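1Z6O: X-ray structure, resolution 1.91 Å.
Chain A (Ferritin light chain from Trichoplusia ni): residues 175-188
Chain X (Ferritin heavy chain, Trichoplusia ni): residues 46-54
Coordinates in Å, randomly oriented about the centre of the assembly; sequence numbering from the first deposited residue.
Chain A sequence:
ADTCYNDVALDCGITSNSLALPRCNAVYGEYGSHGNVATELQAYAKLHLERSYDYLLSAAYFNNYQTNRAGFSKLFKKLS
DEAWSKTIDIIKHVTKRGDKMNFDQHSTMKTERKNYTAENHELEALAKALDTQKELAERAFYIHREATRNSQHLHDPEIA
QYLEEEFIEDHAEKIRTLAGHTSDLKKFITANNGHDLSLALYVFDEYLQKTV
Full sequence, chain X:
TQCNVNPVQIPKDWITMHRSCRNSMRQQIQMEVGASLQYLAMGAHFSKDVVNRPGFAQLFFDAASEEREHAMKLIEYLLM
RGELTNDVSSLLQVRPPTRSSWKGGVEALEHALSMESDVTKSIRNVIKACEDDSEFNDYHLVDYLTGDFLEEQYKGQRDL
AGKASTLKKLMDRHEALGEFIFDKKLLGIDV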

ATOM      1  N   ILE A 175       9.176  36.854 -29.982  1.00 14.77           N
ATOM      2  CA  ILE A 175       9.418  37.505 -31.259  1.00 15.29           C
ATOM      3  C   ILE A 175       9.900  36.482 -32.283  1.00 16.51           C
ATOM      4  O   ILE A 175       9.465  36.497 -33.431  1.00 16.47           O
ATOM      5  N   ARG A 176      10.783  35.579 -31.871  1.00 15.11           N
ATOM      6  CA  ARG A 176      11.265  34.561 -32.805  1.00 15.07           C
ATOM      7  C   ARG A 176      10.103  33.660 -33.245  1.00 16.31           C
ATOM      8  O   ARG A 176       9.999  33.281 -34.414  1.00 16.00           O
ATOM      9  N   THR A 177       9.232  33.312 -32.306  1.00 15.51           N
ATOM     10  CA  THR A 177       8.080  32.461 -32.630  1.00 18.20           C
ATOM     11  C   THR A 177       7.151  33.141 -33.642  1.00 17.65           C
ATOM     12  O   THR A 177       6.762  32.536 -34.650  1.00 16.51           O
ATOM     13  N   LEU A 178       6.804  34.398 -33.380  1.00 15.94           N
ATOM     14  CA  LEU A 178       5.928  35.142 -34.281  1.00 16.71           C
ATOM     15  C   LEU A 178       6.582  35.380 -35.640  1.00 18.21           C
ATOM     16  O   LEU A 178       5.911  35.317 -36.674  1.00 17.12           O
ATOM     17  N   ALA A 179       7.886  35.656 -35.657  1.00 15.43           N
ATOM     18  CA  ALA A 179       8.574  35.867 -36.935  1.00 16.02           C
ATOM     19  C   ALA A 179       8.502  34.567 -37.748  1.00 19.35           C
ATOM     20  O   ALA A 179       8.309  34.595 -38.966  1.00 18.28           O
ATOM     21  N   GLY A 180       8.676  33.435 -37.070  1.00 16.61           N
ATOM     22  CA  GLY A 180       8.600  32.149 -37.756  1.00 16.58           C
ATOM     23  C   GLY A 180       7.206  31.938 -38.344  1.00 18.61           C
ATOM     24  O   GLY A 180       7.074  31.433 -39.461  1.00 18.45           O
ATOM     25  N   HIS A 181       6.163  32.315 -37.603  1.00 17.73           N
ATOM     26  CA  HIS A 181       4.795  32.151 -38.115  1.00 17.61           C
ATOM     27  C   HIS A 181       4.604  32.979 -39.386  1.00 21.46           C
ATOM     28  O   HIS A 181       3.976  32.508 -40.334  1.00 18.15           O
ATOM     29  N   THR A 182       5.122  34.210 -39.420  1.00 17.88           N
ATOM     30  CA  THR A 182       4.944  35.015 -40.626  1.00 18.78           C
ATOM     31  C   THR A 182       5.697  34.402 -41.794  1.00 20.97           C
ATOM     32  O   THR A 182       5.228  34.482 -42.928  1.00 20.53           O
ATOM     33  N   SER A 183       6.858  33.789 -41.539  1.00 19.27           N
ATOM     34  CA  SER A 183       7.606  33.140 -42.625  1.00 18.97           C
ATOM     35  C   SER A 183       6.806  31.965 -43.183  1.00 20.12           C
ATOM     36  O   SER A 183       6.784  31.740 -44.393  1.00 20.36           O
ATOM     37  N   ASP A 184       6.185  31.190 -42.299  1.00 18.61           N
ATOM     38  CA  ASP A 184       5.392  30.056 -42.761  1.00 18.54           C
ATOM     39  C   ASP A 184       4.235  30.522 -43.641  1.00 21.01           C
ATOM     40  O   ASP A 184       3.998  29.949 -44.701  1.00 20.24           O
ATOM     41  N   LEU A 185       3.518  31.559 -43.207  1.00 17.39           N
ATOM     42  CA  LEU A 185       2.387  32.066 -43.988  1.00 20.11           C
ATOM     43  C   LEU A 185       2.855  32.646 -45.315  1.00 20.65           C
ATOM     44  O   LEU A 185       2.211  32.462 -46.346  1.00 21.27           O
ATOM     45  N   LYS A 186       3.977  33.356 -45.288  1.00 18.86           N
ATOM     46  CA  LYS A 186       4.525  33.929 -46.511  1.00 21.16           C
ATOM     47  C   LYS A 186       4.758  32.818 -47.543  1.00 23.78           C
ATOM     48  O   LYS A 186       4.447  32.978 -48.726  1.00 22.16           O
ATOM     49  N   LYS A 187       5.303  31.687 -47.102  1.00 20.28           N
ATOM     50  CA  LYS A 187       5.551  30.585 -48.026  1.00 21.80           C
ATOM     51  C   LYS A 187       4.258  29.970 -48.554  1.00 22.22           C
ATOM     52  O   LYS A 187       4.188  29.608 -49.726  1.00 21.91           O
ATOM     53  N   PHE A 188       3.242  29.848 -47.699  1.00 19.91           N
ATOM     54  CA  PHE A 188       1.956  29.283 -48.132  1.00 20.76           C
ATOM     55  C   PHE A 188       1.362  30.171 -49.221  1.00 26.76           C
ATOM     56  O   PHE A 188       0.711  29.700 -50.153  1.00 23.89           O
TER
ATOM     57  N   PHE X  46      18.354  25.562 -40.842  1.00 14.46           N
ATOM     58  CA  PHE X  46      16.927  25.381 -40.610  1.00 16.14           C
ATOM     59  C   PHE X  46      16.404  26.061 -39.355  1.00 17.06           C
ATOM     60  O   PHE X  46      15.191  26.137 -39.150  1.00 17.00           O
ATOM     61  N   SER X  47      17.319  26.574 -38.531  1.00 14.75           N
ATOM     62  CA  SER X  47      16.948  27.312 -37.322  1.00 17.46           C
ATOM     63  C   SER X  47      16.663  28.788 -37.643  1.00 16.92           C
ATOM     64  O   SER X  47      16.092  29.496 -36.816  1.00 17.34           O
ATOM     65  N   LYS X  48      17.068  29.262 -38.821  1.00 15.68           N
ATOM     66  CA  LYS X  48      16.842  30.675 -39.173  1.00 19.29           C
ATOM     67  C   LYS X  48      15.364  31.050 -39.175  1.00 20.91           C
ATOM     68  O   LYS X  48      14.515  30.257 -39.587  1.00 18.85           O
ATOM     69  N   ASP X  49      15.063  32.272 -38.737  1.00 17.66           N
ATOM     70  CA  ASP X  49      13.676  32.729 -38.687  1.00 17.75           C
ATOM     71  C   ASP X  49      13.004  32.712 -40.059  1.00 21.04           C
ATOM     72  O   ASP X  49      11.803  32.431 -40.166  1.00 22.12           O
ATOM     73  N   VAL X  50      13.767  33.001 -41.110  1.00 19.40           N
ATOM     74  CA  VAL X  50      13.195  33.001 -42.453  1.00 21.34           C
ATOM     75  C   VAL X  50      13.074  31.615 -43.088  1.00 25.91           C
ATOM     76  O   VAL X  50      12.511  31.485 -44.169  1.00 22.06           O
ATOM     77  N   VAL X  51      13.596  30.581 -42.428  1.00 19.26           N
ATOM     78  CA  VAL X  51      13.479  29.205 -42.948  1.00 18.05           C
ATOM     79  C   VAL X  51      12.466  28.518 -42.036  1.00 20.50           C
ATOM     80  O   VAL X  51      11.486  27.921 -42.490  1.00 19.24           O
ATOM     81  N   ASN X  52      12.728  28.605 -40.735  1.00 17.68           N
ATOM     82  CA  ASN X  52      11.822  28.111 -39.709  1.00 18.66           C
ATOM     83  C   ASN X  52      11.311  26.675 -39.843  1.00 21.76           C
ATOM     84  O   ASN X  52      10.101  26.443 -39.905  1.00 17.97           O
ATOM     85  N   ARG X  53      12.228  25.714 -39.868  1.00 16.52           N
ATOM     86  CA  ARG X  53      11.861  24.298 -39.941  1.00 17.39           C
ATOM     87  C   ARG X  53      12.530  23.654 -38.724  1.00 17.45           C
ATOM     88  O   ARG X  53      13.584  23.022 -38.838  1.00 17.74           O
ATOM     89  N   PRO X  54      11.931  23.826 -37.535  1.00 20.90           N
ATOM     90  CA  PRO X  54      12.496  23.262 -36.300  1.00 21.19           C
ATOM     91  C   PRO X  54      12.662  21.749 -36.292  1.00 19.14           C
ATOM     92  O   PRO X  54      13.548  21.226 -35.606  1.00 18.29           O
TER

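The contact between the light and heavy ferritin chains illustrates a general principle: where a loop turns its carbonyls toward a helix, the helix can answer with donors from side chains spaced one or two turns apart. Here A:Arg176, A:Ser183 and A:Lys187 fill that role.

Chain X begins the contact with its backbone. The side chains of X:Phe46, X:Ser47 and X:Lys48 point away from the helix, yet the carbonyl of X:Ser47 accepts a hydrogen bond from A:Arg176, NH2 to O at 2.9 Å. The CA-to-CB bond of A:Arg176 points sideways, but the chain, with chi1 t, chi2 p and chi3 t, carries its guanidinium to the loop. Water 1 reinforces the link, accepting from A:Arg176 NE and donating to X:Ser47 O, both at 2.9 Å.

At X:Asp49 the arginine offers a different surface: CA of this residue lies over one guanidinium face, 3.6 Å from A:Arg176 CZ. The aspartate side chain, chi1 p, leads away and accepts a weak hydrogen bond from its neighbor, X:Val50 N to X:Asp49 OD1 at 2.6 Å. Its carbonyl remains for A:Ser183, whose inward-pointing m rotamer donates from OG to X:Asp49 O at 2.8 Å. The backbones run close here, with CA of A:Gly180 5.2 Å from CA of X:Asp49.

X:Val50 and X:Val51 direct their side chains away, leaving the carbonyl of X:Val51 to receive A:Lys187, NZ to O at 3.1 Å. This lysine points in with chi1 m and is otherwise extended. Water 6 donates to both X:Val51 O and A:Asp184 OD1.

X:Asn52 is the one loop residue whose CA-to-CB bond points toward the helix. With chi1 t, its OD1 sits at the guanidinium edge and accepts from A:Arg176 NH1 at 2.9 Å and NH2 at 3.0 Å, while ND2 donates a weak bond to A:Asp184 OD2 at 3.2 Å. The absence of a side chain at A:Gly180 makes room for this amide: an ideal CB there would lie 2.6 Å from X:Asn52 OD1, a clash. Water 5 adds a bridge by donating to A:Asp184 OD2 and X:Asn52 O.

X:Arg53, m at chi1 and chi2, reaches A:Asp184 in a salt bridge, NH1 to OD1 at 3.0 Å, whose hydrogen bond is weak. Water 4 joins its NH2 to the carbonyl of A:Asp184. A:Lys187 NZ lies over one guanidinium face, 4.2 Å from X:Arg53 NH2, a like-charge approach beside the aspartate. X:Pro54 makes no contact.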

ATOM      1  CB  ILE A 175      10.427  38.665 -31.070  1.00 16.76           C
ATOM      2  CG1 ILE A 175       9.705  39.825 -30.353  1.00 16.93           C
ATOM      3  CG2 ILE A 175      11.004  39.120 -32.421  1.00 15.84           C
ATOM      4  CD1 ILE A 175      10.648  40.880 -29.757  1.00 16.23           C
ATOM      5  CB  ARG A 176      12.366  33.715 -32.151  1.00 14.89           C
ATOM      6  CG  ARG A 176      12.783  32.486 -32.988  1.00 14.60           C
ATOM      7  CD  ARG A 176      13.299  32.875 -34.394  1.00 15.01           C
ATOM      8  NE  ARG A 176      13.683  31.664 -35.135  1.00 17.10           N
ATOM      9  CZ  ARG A 176      12.825  30.866 -35.765  1.00 22.01           C
ATOM     10  NH1 ARG A 176      11.522  31.152 -35.771  1.00 18.37           N
ATOM     11  NH2 ARG A 176      13.261  29.747 -36.339  1.00 17.81           N
ATOM     12  CB  THR A 177       7.279  32.117 -31.355  1.00 21.24           C
ATOM     13  OG1 THR A 177       8.111  31.340 -30.488  1.00 21.39           O
ATOM     14  CG2 THR A 177       6.015  31.308 -31.694  1.00 23.59           C
ATOM     15  CB  LEU A 178       5.522  36.481 -33.643  1.00 15.90           C
ATOM     16  CG  LEU A 178       4.569  36.330 -32.448  1.00 20.20           C
ATOM     17  CD1 LEU A 178       4.422  37.670 -31.711  1.00 17.49           C
ATOM     18  CD2 LEU A 178       3.199  35.860 -32.958  1.00 21.83           C
ATOM     19  CB  ALA A 179      10.044  36.257 -36.706  1.00 16.75           C
ATOM     20  CB  HIS A 181       3.728  32.596 -37.090  1.00 16.37           C
ATOM     21  CG  HIS A 181       3.682  31.766 -35.845  1.00 17.23           C
ATOM     22  ND1 HIS A 181       4.180  30.483 -35.783  1.00 19.14           N
ATOM     23  CD2 HIS A 181       3.152  32.024 -34.625  1.00 18.15           C
ATOM     24  CE1 HIS A 181       3.960  29.984 -34.578  1.00 18.92           C
ATOM     25  NE2 HIS A 181       3.336  30.899 -33.855  1.00 19.43           N
ATOM     26  CB  THR A 182       5.383  36.509 -40.454  1.00 23.14           C
ATOM     27  OG1 THR A 182       6.805  36.590 -40.285  1.00 27.66           O
ATOM     28  CG2 THR A 182       4.691  37.128 -39.257  1.00 20.12           C
ATOM     29  CB  SER A 183       8.959  32.587 -42.145  1.00 23.34           C
ATOM     30  OG  SER A 183       9.814  33.633 -41.752  1.00 38.67           O
ATOM     31  CB  ASP A 184       4.845  29.249 -41.577  1.00 19.15           C
ATOM     32  CG  ASP A 184       5.943  28.442 -40.858  1.00 34.22           C
ATOM     33  OD1 ASP A 184       7.013  28.204 -41.456  1.00 38.07           O
ATOM     34  OD2 ASP A 184       5.734  28.029 -39.697  1.00 30.29           O
ATOM     35  CB  LEU A 185       1.620  33.143 -43.216  1.00 21.18           C
ATOM     36  CG  LEU A 185       0.789  32.764 -41.986  1.00 37.17           C
ATOM     37  CD1 LEU A 185      -0.519  33.536 -42.053  1.00 37.54           C
ATOM     38  CD2 LEU A 185       0.490  31.294 -41.941  1.00 32.27           C
ATOM     39  CB  LYS A 186       5.850  34.644 -46.206  1.00 21.60           C
ATOM     40  CG  LYS A 186       6.644  35.054 -47.440  1.00 29.95           C
ATOM     41  CD  LYS A 186       7.982  35.689 -47.044  1.00 37.01           C
ATOM     42  CE  LYS A 186       8.885  35.853 -48.262  1.00 49.00           C
ATOM     43  NZ  LYS A 186      10.142  36.595 -47.946  1.00 56.94           N
ATOM     44  CB  LYS A 187       6.412  29.508 -47.359  1.00 23.86           C
ATOM     45  CG  LYS A 187       7.828  29.997 -47.057  1.00 33.55           C
ATOM     46  CD  LYS A 187       8.671  28.946 -46.347  1.00 39.62           C
ATOM     47  CE  LYS A 187      10.061  29.495 -45.991  1.00 44.35           C
ATOM     48  NZ  LYS A 187      10.955  28.402 -45.483  1.00 65.72           N
ATOM     49  CB  PHE A 188       0.941  29.248 -46.980  1.00 18.46           C
ATOM     50  CG  PHE A 188       1.323  28.341 -45.837  1.00 17.82           C
ATOM     51  CD1 PHE A 188       0.899  28.637 -44.546  1.00 19.60           C
ATOM     52  CD2 PHE A 188       2.065  27.178 -46.053  1.00 18.63           C
ATOM     53  CE1 PHE A 188       1.203  27.791 -43.472  1.00 19.73           C
ATOM     54  CE2 PHE A 188       2.375  26.319 -44.986  1.00 20.94           C
ATOM     55  CZ  PHE A 188       1.942  26.630 -43.695  1.00 20.74           C
TER
ATOM     56  CB  PHE X  46      16.566  23.885 -40.652  1.00 15.46           C
ATOM     57  CG  PHE X  46      16.694  23.295 -42.040  1.00 17.62           C
ATOM     58  CD1 PHE X  46      17.829  22.580 -42.406  1.00 15.80           C
ATOM     59  CD2 PHE X  46      15.721  23.563 -43.011  1.00 16.19           C
ATOM     60  CE1 PHE X  46      18.007  22.138 -43.729  1.00 18.10           C
ATOM     61  CE2 PHE X  46      15.883  23.130 -44.340  1.00 16.99           C
ATOM     62  CZ  PHE X  46      17.026  22.418 -44.698  1.00 18.82           C
ATOM     63  CB  SER X  47      18.082  27.266 -36.284  1.00 16.93           C
ATOM     64  OG  SER X  47      18.261  25.952 -35.790  1.00 18.90           O
ATOM     65  CB  LYS X  48      17.433  31.004 -40.550  1.00 18.43           C
ATOM     66  CG  LYS X  48      18.947  30.846 -40.627  1.00 20.78           C
ATOM     67  CD  LYS X  48      19.526  31.490 -41.893  1.00 27.97           C
ATOM     68  CE  LYS X  48      18.901  30.946 -43.153  1.00 31.58           C
ATOM     69  NZ  LYS X  48      19.534  31.529 -44.376  1.00 32.12           N
ATOM     70  CB  ASP X  49      13.592  34.142 -38.074  1.00 21.25           C
ATOM     71  CG  ASP X  49      14.451  35.178 -38.823  1.00 34.45           C
ATOM     72  OD1 ASP X  49      15.112  34.839 -39.843  1.00 30.62           O
ATOM     73  OD2 ASP X  49      14.470  36.349 -38.381  1.00 27.76           O
ATOM     74  CB  VAL X  50      13.982  33.934 -43.409  1.00 24.58           C
ATOM     75  CG1 VAL X  50      13.877  35.375 -42.902  1.00 30.52           C
ATOM     76  CG2 VAL X  50      15.442  33.498 -43.513  1.00 23.50           C
ATOM     77  CB  VAL X  51      14.839  28.472 -42.911  1.00 20.20           C
ATOM     78  CG1 VAL X  51      14.650  26.988 -43.285  1.00 18.87           C
ATOM     79  CG2 VAL X  51      15.804  29.147 -43.900  1.00 19.16           C
ATOM     80  CB  ASN X  52      10.621  29.090 -39.609  1.00 17.34           C
ATOM     81  CG  ASN X  52       9.872  28.963 -38.298  1.00 21.18           C
ATOM     82  OD1 ASN X  52      10.485  28.930 -37.232  1.00 21.28           O
ATOM     83  ND2 ASN X  52       8.540  28.902 -38.365  1.00 20.24           N
ATOM     84  CB  ARG X  53      12.386  23.690 -41.247  1.00 18.59           C
ATOM     85  CG  ARG X  53      11.731  24.280 -42.506  1.00 19.93           C
ATOM     86  CD  ARG X  53      10.235  23.957 -42.546  1.00 23.69           C
ATOM     87  NE  ARG X  53       9.592  24.413 -43.784  1.00 24.17           N
ATOM     88  CZ  ARG X  53       8.512  25.193 -43.827  1.00 31.01           C
ATOM     89  NH1 ARG X  53       7.954  25.616 -42.700  1.00 32.13           N
ATOM     90  NH2 ARG X  53       7.979  25.537 -44.992  1.00 31.83           N
ATOM     91  CB  PRO X  54      11.534  23.767 -35.209  1.00 22.87           C
ATOM     92  CG  PRO X  54      10.208  23.886 -35.958  1.00 23.41           C
ATOM     93  CD  PRO X  54      10.645  24.508 -37.273  1.00 22.11           C
TER
HETATM   94  O   HOH W   1      15.811  29.979 -34.007  1.00 19.53           O
HETATM   95  O   HOH W   2       7.786  30.057 -35.189  1.00 24.50           O
HETATM   96  O   HOH W   3       5.630  28.670 -37.108  1.00 27.17           O
HETATM   97  O   HOH W   4       5.414  27.120 -44.622  1.00 27.49           O
HETATM   98  O   HOH W   5       7.431  25.911 -39.305  1.00 29.32           O
HETATM   99  O   HOH W   6       8.929  29.093 -42.949  1.00 31.89           O